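Local coordinates for terminal oxygenase component of carbazole 1,9a-dioxygenase (Sphingomonas, PDB 3GKQ), which probably carries out the angular dioxygenation of carbazole at positions 1 and 9a, passing electrons from a Rieske [2Fe-2S] cluster to a non-haem iron(II) centre, at residues 209-212 against 213-216; 220-223 against 224-228; 315-319 against 320-324; 10-13 against 14-18. All coordinates share one frame; numbering follows the deposited sequence.

Contact 1: residues 209-212 against 213-216; sequences PGDP and EQLT
The chain between Asp211 and Gln214 folds back in a type I beta turn, with Pro212 and Glu213 at its corners and Gln214 N donating to Asp211 O over 3.1 Å. This turn lies in the link from strand 206-209 to strand 216-219 of the catalytic domain. Its bond is fairly straight at the hydrogen (160°), although the donor stands well above the carbonyl plane, 49° out of it. The Asp211 carboxylate lies close by, but its placement in the model is doubtful. Leu215, the buried member, lies along the inner side of the turn. Its CD1 rests 3.6 Å from Pro212 CA, and its CD2 meets Pro209 CB at 3.9 Å, so the two methyls bridge the start of the link and its turn. Glu213, bent at chi2 (-52°), sends its carboxylate past the Pro212 ring to a salt bridge with Arg361 of helix 361-373, while Pro209 packs on Asn113 of a neighbouring subunit. A water links the turn to the next strand, donating to Pro212 O at 2.9 Å and hydrogen-bonded to Thr216 OG1 at 2.8 Å.

Contact 2: residues 220-223 against 224-228; sequences TGEG and APKGV
The flat peptide carbonyl of Gly221 carries the ammonium group of Lys226 above its plane: NZ lies 58° out of that plane and 2.8 Å from Gly221 O, away from the lone-pair directions. The carboxylate of Glu222, the other flat group here, offers OE2 to the same nitrogen in a weak salt bridge, with Lys226 NZ at 3.5 Å. A further weak hydrogen bond runs from Lys226 NZ to Thr220 O at 3.4 Å. One short bond and two long ones therefore hold the lysine tip, and its charge probably eases the closeness of two acceptors, Thr220 O and Glu222 OE2. Most of the lysine chain is stretched out, with CD passing Thr220 OG1 at 3.9 Å; the bend comes at the end, where chi4 of -61° turns NZ to the Gly221 carbonyl. Glu222 and Gly223 occupy the corners of a turn close to type II, and Gly223 takes the left-handed backbone angles that suit a residue without a side chain. The turn is open, without the usual bond from Ala224 N to Gly221 O, whose carbonyl the lysine takes instead. Within the loop a water lies 2.7 Å from Gly221 O and 2.8 Å from Pro225 O, placed to donate to both, though it has more acceptors nearby than protons. The loop closes a beta hairpin between strand 216-219 and strand 227-230, where Gly227 is backbone-bonded to Val219. On its other side strand 227-230 pairs with strand 262-266, and Tyr373 of helix 361-373 packs against both Thr220 and Lys226.

Contact 3: residues 315-319 against 320-324; sequences EAEFR and EKWVE
Glu317 O takes two backbone hydrogen bonds, from Lys321 N at 2.8 Å and from Trp322 N at 3.3 Å, and the two donors arrive from opposite faces of the carbonyl plane. Before this point Glu320 N bonds to Ala316 O in the usual i to i+4 step; after it Val323 N reaches back five residues to Phe318 O at 3.1 Å. A water then spans the widened turn, donating to Arg319 O and accepting from Glu324 N. Charged pairs on the outer surface are looser: Arg319 NH1 makes a weak salt bridge to Glu315 OE1 and a long one, 3.7 Å, to Glu320 OE2. With CG anti to the backbone N (chi1 -178°) and the chain extended beyond it, Glu317 runs alongside the Trp322 indole, its CG 3.1 Å from NE1, while its OE1 is salt-bridged to Arg303; OE2 is joined to Lys321 NZ through a water. Deeper in, Val323 CG2 sits over one face of the Phe318 ring, 3.9 Å from the centroid and 19° off the normal, a CH-pi contact. Phe318 and Trp322 both press on Leu301 of strand 294-304, and Phe318 also meets the ring of His164. The shift from i+4 to i+5 bonding is that of a pi-bulge, here within helix 308-328 as it packs on the antiparallel sheet of the Bet v 1-like catalytic domain.

Contact 4: residues 10-13 against 14-18; sequences IAER and RTRAW
Arg16 grips the carboxylate of Glu12 side-on with two nitrogens, NH2 to OE1 at 2.9 Å and NE to OE2 at 3.1 Å. Both oxygens use their syn lone pairs and both lie in the guanidinium plane, so this salt bridge is nearly flat, with the two groups turned only 23° from each other. Glu12 bends at chi2 (-71°) to bring its oxygens over to the arginine, whose own chain folds at chi3. Against NH2 from another quarter comes Arg13 CG, at 3.5 Å. In the backbone beneath the pair, Arg16 N bonds only weakly to Glu12 O, whereas Ala11 O accepts twice from Thr15, from its N at 2.9 Å and from OG1 at 3.0 Å. The salt bridge is thus an i to i+4 pair that begins on helix 9-15, with the threonine hydroxyl one residue earlier adding a second bond to the carbonyl that its own NH already uses. Trp18 N donates to Thr15 O as the chain turns to the N-cap of helix 19-23. The Trp18 indole folds back so that Thr15 CA lies over the centre of one face, 3.9 Å above it. Trp18 CZ2 lies over one face of the Arg14 guanidinium, toward its rim, and the extended Arg14 chain carries that group to a salt bridge with Glu354 and a hydrogen bond to Trp351 O. Farther out, Trp18 makes a cation-pi contact with Arg367 of helix 361-373.

In the fold
Contacts 1, 2 and 4 lie mainly at the surface, while contact 3 is partly buried. Contacts 1 and 2 stand at the two ends of strand 216-219, the outermost strand of the sheet within this chain, and meet where Thr216 CB packs on Val228 CG1 at 4.0 Å. Helix 361-373 touches both, and also receives Trp18 and Ala17 of contact 4. Contact 3 belongs to another helix, which packs on strands 161-170 and 294-304; its centre is about 44 Å from that of contact 4, across the chain's centre. Turn and carbonyl bonding dominate in the loops, a two-pronged ion pair on the exposed N-terminal helix, and aromatic packing where helix 308-328 faces the sheet.

Contact 1: residues 209-212 against 213-216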
loop_
_atom_site.group_PDB
_atom_site.type_symbol
_atom_site.label_atom_id
_atom_site.label_comp_id
_atom_site.label_asym_id
_atom_site.label_seq_id
_atom_site.Cartn_x
_atom_site.Cartn_y
_atom_site.Cartn_z
ATOM N N PRO A 209 -37.640 -22.849 0.602
ATOM C CA PRO A 209 -37.210 -24.175 0.138
ATOM C C PRO A 209 -37.897 -25.412 0.715
ATOM O O PRO A 209 -38.397 -25.409 1.847
ATOM C CB PRO A 209 -35.708 -24.172 0.437
ATOM C CG PRO A 209 -35.339 -22.728 0.301
ATOM C CD PRO A 209 -36.473 -22.058 1.035
ATOM N N GLY A 210 -37.902 -26.478 -0.083
ATOM C CA GLY A 210 -38.492 -27.727 0.352
ATOM C C GLY A 210 -37.395 -28.623 0.896
ATOM O O GLY A 210 -36.462 -28.145 1.552
ATOM N N ASP A 211 -37.497 -29.919 0.623
ATOM C CA ASP A 211 -36.502 -30.881 1.084
ATOM C C ASP A 211 -35.112 -30.482 0.593
ATOM O O ASP A 211 -34.891 -30.315 -0.608
ATOM C CB ASP A 211 -36.837 -32.275 0.556
ATOM C CG ASP A 211 -36.899 -32.319 -0.961
ATOM O OD1 ASP A 211 -37.830 -31.716 -1.544
ATOM O OD2 ASP A 211 -36.011 -32.951 -1.572
ATOM N N PRO A 212 -34.151 -30.336 1.519
ATOM C CA PRO A 212 -32.786 -29.957 1.136
ATOM C C PRO A 212 -32.171 -30.901 0.102
ATOM O O PRO A 212 -31.246 -30.526 -0.624
ATOM C CB PRO A 212 -32.036 -29.979 2.469
ATOM C CG PRO A 212 -32.806 -30.990 3.285
ATOM C CD PRO A 212 -34.232 -30.632 2.960
ATOM N N GLU A 213 -32.712 -32.113 0.016
ATOM C CA GLU A 213 -32.200 -33.115 -0.911
ATOM C C GLU A 213 -32.619 -32.977 -2.378
ATOM O O GLU A 213 -31.971 -33.562 -3.250
ATOM C CB GLU A 213 -32.551 -34.518 -0.404
ATOM C CG GLU A 213 -32.080 -34.793 1.024
ATOM C CD GLU A 213 -30.604 -34.477 1.234
ATOM O OE1 GLU A 213 -29.760 -35.036 0.495
ATOM O OE2 GLU A 213 -30.287 -33.674 2.142
ATOM N N GLN A 214 -33.684 -32.229 -2.671
ATOM C CA GLN A 214 -34.083 -32.062 -4.073
ATOM C C GLN A 214 -33.917 -30.616 -4.515
ATOM O O GLN A 214 -34.485 -30.197 -5.531
ATOM C CB GLN A 214 -35.534 -32.502 -4.313
ATOM C CG GLN A 214 -35.806 -32.926 -5.778
ATOM C CD GLN A 214 -37.233 -33.427 -6.007
ATOM O OE1 GLN A 214 -37.825 -34.063 -5.129
ATOM N NE2 GLN A 214 -37.784 -33.155 -7.193
ATOM N N LEU A 215 -33.133 -29.859 -3.749
ATOM C CA LEU A 215 -32.882 -28.454 -4.057
ATOM C C LEU A 215 -31.798 -28.329 -5.121
ATOM O O LEU A 215 -31.652 -27.287 -5.754
ATOM C CB LEU A 215 -32.446 -27.691 -2.797
ATOM C CG LEU A 215 -33.434 -27.591 -1.630
ATOM C CD1 LEU A 215 -32.820 -26.754 -0.516
ATOM C CD2 LEU A 215 -34.743 -26.966 -2.108
ATOM N N THR A 216 -31.035 -29.396 -5.315
ATOM C CA THR A 216 -29.971 -29.375 -6.302
ATOM C C THR A 216 -29.818 -30.716 -6.996
ATOM O O THR A 216 -30.333 -31.737 -6.535
ATOM C CB THR A 216 -28.602 -29.026 -5.660
ATOM O OG1 THR A 216 -28.200 -30.087 -4.783
ATOM C CG2 THR A 216 -28.687 -27.729 -4.871
HETATM O O HOH W 1 -29.902 -31.447 -3.005
#

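Contact 2: residues 220-223 against 224-228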
loop_
_atom_site.group_PDB
_atom_site.type_symbol
_atom_site.label_atom_id
_atom_site.label_comp_id
_atom_site.label_asym_id
_atom_site.label_seq_id
_atom_site.Cartn_x
_atom_site.Cartn_y
_atom_site.Cartn_z
ATOM N N THR A 220 -21.710 -35.134 -12.855
ATOM C CA THR A 220 -20.291 -35.410 -12.721
ATOM C C THR A 220 -19.720 -36.452 -13.683
ATOM O O THR A 220 -18.631 -36.980 -13.456
ATOM C CB THR A 220 -19.972 -35.830 -11.268
ATOM O OG1 THR A 220 -18.558 -35.987 -11.118
ATOM C CG2 THR A 220 -20.661 -37.147 -10.923
ATOM N N GLY A 221 -20.447 -36.741 -14.758
ATOM C CA GLY A 221 -19.968 -37.715 -15.721
ATOM C C GLY A 221 -18.743 -37.224 -16.472
ATOM O O GLY A 221 -18.477 -36.021 -16.526
ATOM N N GLU A 222 -17.988 -38.151 -17.053
ATOM C CA GLU A 222 -16.795 -37.785 -17.812
ATOM C C GLU A 222 -17.165 -37.484 -19.262
ATOM O O GLU A 222 -18.155 -38.010 -19.777
ATOM C CB GLU A 222 -15.762 -38.920 -17.760
ATOM C CG GLU A 222 -15.118 -39.124 -16.389
ATOM C CD GLU A 222 -16.125 -39.497 -15.311
ATOM O OE1 GLU A 222 -16.753 -40.576 -15.427
ATOM O OE2 GLU A 222 -16.290 -38.712 -14.346
ATOM N N GLY A 223 -16.379 -36.627 -19.911
ATOM C CA GLY A 223 -16.644 -36.284 -21.299
ATOM C C GLY A 223 -17.485 -35.037 -21.513
ATOM O O GLY A 223 -17.513 -34.495 -22.619
ATOM N N ALA A 224 -18.172 -34.583 -20.466
ATOM C CA ALA A 224 -19.019 -33.393 -20.549
ATOM C C ALA A 224 -18.746 -32.474 -19.357
ATOM O O ALA A 224 -18.103 -32.881 -18.392
ATOM C CB ALA A 224 -20.492 -33.803 -20.567
ATOM N N PRO A 225 -19.236 -31.222 -19.404
ATOM C CA PRO A 225 -19.003 -30.298 -18.285
ATOM C C PRO A 225 -19.600 -30.799 -16.971
ATOM O O PRO A 225 -20.617 -31.489 -16.968
ATOM C CB PRO A 225 -19.648 -28.998 -18.768
ATOM C CG PRO A 225 -20.749 -29.484 -19.669
ATOM C CD PRO A 225 -20.061 -30.584 -20.444
ATOM N N LYS A 226 -18.952 -30.456 -15.860
ATOM C CA LYS A 226 -19.424 -30.870 -14.546
ATOM C C LYS A 226 -19.913 -29.644 -13.784
ATOM O O LYS A 226 -19.237 -28.611 -13.744
ATOM C CB LYS A 226 -18.300 -31.558 -13.762
ATOM C CG LYS A 226 -17.691 -32.787 -14.445
ATOM C CD LYS A 226 -16.761 -33.524 -13.487
ATOM C CE LYS A 226 -15.652 -34.287 -14.209
ATOM N NZ LYS A 226 -16.157 -35.332 -15.124
ATOM N N GLY A 227 -21.090 -29.756 -13.182
ATOM C CA GLY A 227 -21.633 -28.623 -12.461
ATOM C C GLY A 227 -22.818 -28.965 -11.589
ATOM O O GLY A 227 -23.130 -30.140 -11.373
ATOM N N VAL A 228 -23.484 -27.925 -11.097
ATOM C CA VAL A 228 -24.636 -28.089 -10.221
ATOM C C VAL A 228 -25.829 -27.288 -10.723
ATOM O O VAL A 228 -25.681 -26.149 -11.165
ATOM C CB VAL A 228 -24.307 -27.604 -8.787
ATOM C CG1 VAL A 228 -25.497 -27.845 -7.864
ATOM C CG2 VAL A 228 -23.060 -28.314 -8.268
HETATM O O HOH W 2 -20.491 -34.252 -16.443
#

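Contact 3: residues 315-319 against 320-324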
loop_
_atom_site.group_PDB
_atom_site.type_symbol
_atom_site.label_atom_id
_atom_site.label_comp_id
_atom_site.label_asym_id
_atom_site.label_seq_id
_atom_site.Cartn_x
_atom_site.Cartn_y
_atom_site.Cartn_z
ATOM N N GLU A 315 -27.740 -8.520 -32.138
ATOM C CA GLU A 315 -26.535 -7.732 -31.925
ATOM C C GLU A 315 -26.921 -6.285 -31.627
ATOM O O GLU A 315 -26.362 -5.656 -30.726
ATOM C CB GLU A 315 -25.655 -7.809 -33.177
ATOM C CG GLU A 315 -24.251 -7.236 -33.041
ATOM C CD GLU A 315 -24.236 -5.732 -32.871
ATOM O OE1 GLU A 315 -25.040 -5.044 -33.539
ATOM O OE2 GLU A 315 -23.407 -5.232 -32.080
ATOM N N ALA A 316 -27.888 -5.764 -32.379
ATOM C CA ALA A 316 -28.347 -4.391 -32.197
ATOM C C ALA A 316 -29.083 -4.220 -30.871
ATOM O O ALA A 316 -28.887 -3.233 -30.162
ATOM C CB ALA A 316 -29.258 -3.985 -33.355
ATOM N N GLU A 317 -29.935 -5.186 -30.542
ATOM C CA GLU A 317 -30.695 -5.135 -29.300
ATOM C C GLU A 317 -29.755 -5.242 -28.099
ATOM O O GLU A 317 -29.974 -4.601 -27.067
ATOM C CB GLU A 317 -31.724 -6.271 -29.274
ATOM C CG GLU A 317 -32.603 -6.276 -28.041
ATOM C CD GLU A 317 -33.713 -7.308 -28.114
ATOM O OE1 GLU A 317 -33.405 -8.501 -28.326
ATOM O OE2 GLU A 317 -34.895 -6.924 -27.957
ATOM N N PHE A 318 -28.709 -6.055 -28.242
ATOM C CA PHE A 318 -27.719 -6.246 -27.183
ATOM C C PHE A 318 -27.103 -4.899 -26.817
ATOM O O PHE A 318 -27.106 -4.492 -25.655
ATOM C CB PHE A 318 -26.614 -7.198 -27.655
ATOM C CG PHE A 318 -25.471 -7.341 -26.678
ATOM C CD1 PHE A 318 -25.599 -8.137 -25.543
ATOM C CD2 PHE A 318 -24.274 -6.659 -26.886
ATOM C CE1 PHE A 318 -24.550 -8.253 -24.626
ATOM C CE2 PHE A 318 -23.219 -6.766 -25.974
ATOM C CZ PHE A 318 -23.360 -7.567 -24.841
ATOM N N ARG A 319 -26.584 -4.213 -27.831
ATOM C CA ARG A 319 -25.948 -2.913 -27.653
ATOM C C ARG A 319 -26.895 -1.814 -27.196
ATOM O O ARG A 319 -26.615 -1.088 -26.241
ATOM C CB ARG A 319 -25.293 -2.468 -28.965
ATOM C CG ARG A 319 -23.953 -3.117 -29.266
ATOM C CD ARG A 319 -23.454 -2.756 -30.670
ATOM N NE ARG A 319 -23.778 -1.379 -31.035
ATOM C CZ ARG A 319 -24.832 -1.026 -31.767
ATOM N NH1 ARG A 319 -25.669 -1.951 -32.222
ATOM N NH2 ARG A 319 -25.060 0.254 -32.032
ATOM N N GLU A 320 -28.023 -1.697 -27.885
ATOM C CA GLU A 320 -28.993 -0.653 -27.599
ATOM C C GLU A 320 -29.896 -0.824 -26.384
ATOM O O GLU A 320 -30.390 0.165 -25.846
ATOM C CB GLU A 320 -29.855 -0.431 -28.843
ATOM C CG GLU A 320 -29.122 0.276 -29.980
ATOM C CD GLU A 320 -29.688 -0.068 -31.348
ATOM O OE1 GLU A 320 -30.924 -0.209 -31.467
ATOM O OE2 GLU A 320 -28.895 -0.189 -32.307
ATOM N N LYS A 321 -30.104 -2.055 -25.932
ATOM C CA LYS A 321 -31.000 -2.261 -24.799
ATOM C C LYS A 321 -30.453 -3.030 -23.596
ATOM O O LYS A 321 -30.323 -2.482 -22.503
ATOM C CB LYS A 321 -32.276 -2.954 -25.294
ATOM C CG LYS A 321 -33.332 -3.197 -24.223
ATOM C CD LYS A 321 -34.564 -3.863 -24.832
ATOM C CE LYS A 321 -35.703 -3.986 -23.831
ATOM N NZ LYS A 321 -36.930 -4.583 -24.454
ATOM N N TRP A 322 -30.139 -4.300 -23.811
ATOM C CA TRP A 322 -29.674 -5.179 -22.751
ATOM C C TRP A 322 -28.413 -4.808 -21.973
ATOM O O TRP A 322 -28.324 -5.099 -20.780
ATOM C CB TRP A 322 -29.560 -6.590 -23.313
ATOM C CG TRP A 322 -30.861 -7.039 -23.895
ATOM C CD1 TRP A 322 -31.099 -7.414 -25.185
ATOM C CD2 TRP A 322 -32.120 -7.128 -23.211
ATOM N NE1 TRP A 322 -32.428 -7.729 -25.349
ATOM C CE2 TRP A 322 -33.077 -7.562 -24.153
ATOM C CE3 TRP A 322 -32.530 -6.882 -21.892
ATOM C CZ2 TRP A 322 -34.425 -7.757 -23.822
ATOM C CZ3 TRP A 322 -33.873 -7.076 -21.560
ATOM C CH2 TRP A 322 -34.803 -7.510 -22.526
ATOM N N VAL A 323 -27.446 -4.170 -22.622
ATOM C CA VAL A 323 -26.228 -3.790 -21.918
ATOM C C VAL A 323 -26.516 -2.866 -20.734
ATOM O O VAL A 323 -26.090 -3.141 -19.612
ATOM C CB VAL A 323 -25.207 -3.110 -22.872
ATOM C CG1 VAL A 323 -24.121 -2.404 -22.071
ATOM C CG2 VAL A 323 -24.568 -4.157 -23.776
ATOM N N GLU A 324 -27.257 -1.786 -20.973
ATOM C CA GLU A 324 -27.563 -0.841 -19.903
ATOM C C GLU A 324 -28.720 -1.245 -18.992
ATOM O O GLU A 324 -28.721 -0.915 -17.804
ATOM C CB GLU A 324 -27.862 0.546 -20.483
ATOM C CG GLU A 324 -26.675 1.244 -21.128
ATOM C CD GLU A 324 -25.457 1.322 -20.218
ATOM O OE1 GLU A 324 -25.624 1.463 -18.984
ATOM O OE2 GLU A 324 -24.323 1.255 -20.743
HETATM O O HOH W 3 -37.084 -7.126 -26.242
HETATM O O HOH W 4 -27.720 -0.679 -23.878
#

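Contact 4: residues 10-13 against 14-18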
loop_
_atom_site.group_PDB
_atom_site.type_symbol
_atom_site.label_atom_id
_atom_site.label_comp_id
_atom_site.label_asym_id
_atom_site.label_seq_id
_atom_site.Cartn_x
_atom_site.Cartn_y
_atom_site.Cartn_z
ATOM N N ILE A 10 -14.874 -28.662 15.003
ATOM C CA ILE A 10 -16.198 -28.519 14.414
ATOM C C ILE A 10 -16.072 -27.871 13.034
ATOM O O ILE A 10 -16.801 -28.220 12.103
ATOM C CB ILE A 10 -17.108 -27.644 15.308
ATOM C CG1 ILE A 10 -18.538 -27.660 14.771
ATOM C CG2 ILE A 10 -16.570 -26.219 15.372
ATOM C CD1 ILE A 10 -19.221 -29.009 14.909
ATOM N N ALA A 11 -15.134 -26.933 12.911
ATOM C CA ALA A 11 -14.910 -26.232 11.651
ATOM C C ALA A 11 -14.230 -27.149 10.639
ATOM O O ALA A 11 -14.592 -27.164 9.458
ATOM C CB ALA A 11 -14.058 -24.991 11.888
ATOM N N GLU A 12 -13.239 -27.906 11.098
ATOM C CA GLU A 12 -12.531 -28.825 10.215
ATOM C C GLU A 12 -13.525 -29.814 9.618
ATOM O O GLU A 12 -13.549 -30.022 8.407
ATOM C CB GLU A 12 -11.437 -29.573 10.988
ATOM C CG GLU A 12 -10.593 -30.538 10.147
ATOM C CD GLU A 12 -11.365 -31.778 9.704
ATOM O OE1 GLU A 12 -12.067 -32.374 10.550
ATOM O OE2 GLU A 12 -11.261 -32.161 8.517
ATOM N N ARG A 13 -14.351 -30.415 10.469
ATOM C CA ARG A 13 -15.342 -31.382 10.007
ATOM C C ARG A 13 -16.342 -30.761 9.050
ATOM O O ARG A 13 -16.762 -31.394 8.084
ATOM C CB ARG A 13 -16.112 -31.994 11.183
ATOM C CG ARG A 13 -15.404 -33.146 11.868
ATOM C CD ARG A 13 -16.390 -33.960 12.691
ATOM N NE ARG A 13 -17.075 -33.148 13.696
ATOM C CZ ARG A 13 -16.473 -32.586 14.740
ATOM N NH1 ARG A 13 -15.167 -32.746 14.926
ATOM N NH2 ARG A 13 -17.177 -31.866 15.605
ATOM N N ARG A 14 -16.727 -29.522 9.326
ATOM C CA ARG A 14 -17.692 -28.835 8.483
ATOM C C ARG A 14 -17.158 -28.451 7.102
ATOM O O ARG A 14 -17.870 -28.569 6.108
ATOM C CB ARG A 14 -18.212 -27.579 9.190
ATOM C CG ARG A 14 -19.044 -26.694 8.281
ATOM C CD ARG A 14 -19.752 -25.559 9.013
ATOM N NE ARG A 14 -20.359 -24.650 8.043
ATOM C CZ ARG A 14 -19.680 -23.742 7.343
ATOM N NH1 ARG A 14 -18.370 -23.608 7.517
ATOM N NH2 ARG A 14 -20.303 -22.994 6.444
ATOM N N THR A 15 -15.910 -28.005 7.033
ATOM C CA THR A 15 -15.328 -27.576 5.761
ATOM C C THR A 15 -14.538 -28.656 5.022
ATOM O O THR A 15 -14.080 -28.442 3.899
ATOM C CB THR A 15 -14.404 -26.371 5.977
ATOM O OG1 THR A 15 -13.311 -26.759 6.812
ATOM C CG2 THR A 15 -15.161 -25.234 6.651
ATOM N N ARG A 16 -14.396 -29.814 5.657
ATOM C CA ARG A 16 -13.650 -30.940 5.105
ATOM C C ARG A 16 -13.896 -31.229 3.623
ATOM O O ARG A 16 -12.955 -31.292 2.836
ATOM C CB ARG A 16 -13.954 -32.201 5.923
ATOM C CG ARG A 16 -13.166 -33.429 5.499
ATOM C CD ARG A 16 -13.541 -34.632 6.358
ATOM N NE ARG A 16 -13.176 -34.424 7.756
ATOM C CZ ARG A 16 -13.502 -35.247 8.747
ATOM N NH1 ARG A 16 -14.209 -36.347 8.504
ATOM N NH2 ARG A 16 -13.124 -34.965 9.988
ATOM N N ALA A 17 -15.159 -31.409 3.252
ATOM C CA ALA A 17 -15.522 -31.721 1.873
ATOM C C ALA A 17 -15.148 -30.663 0.833
ATOM O O ALA A 17 -15.169 -30.948 -0.364
ATOM C CB ALA A 17 -17.013 -32.033 1.788
ATOM N N TRP A 18 -14.828 -29.444 1.262
ATOM C CA TRP A 18 -14.430 -28.428 0.292
ATOM C C TRP A 18 -13.144 -27.691 0.637
ATOM O O TRP A 18 -12.964 -26.528 0.279
ATOM C CB TRP A 18 -15.558 -27.418 0.017
ATOM C CG TRP A 18 -16.542 -27.189 1.116
ATOM C CD1 TRP A 18 -17.606 -27.980 1.444
ATOM C CD2 TRP A 18 -16.590 -26.067 1.996
ATOM N NE1 TRP A 18 -18.315 -27.418 2.472
ATOM C CE2 TRP A 18 -17.711 -26.239 2.833
ATOM C CE3 TRP A 18 -15.792 -24.925 2.160
ATOM C CZ2 TRP A 18 -18.058 -25.315 3.824
ATOM C CZ3 TRP A 18 -16.137 -24.004 3.145
ATOM C CH2 TRP A 18 -17.261 -24.208 3.964
#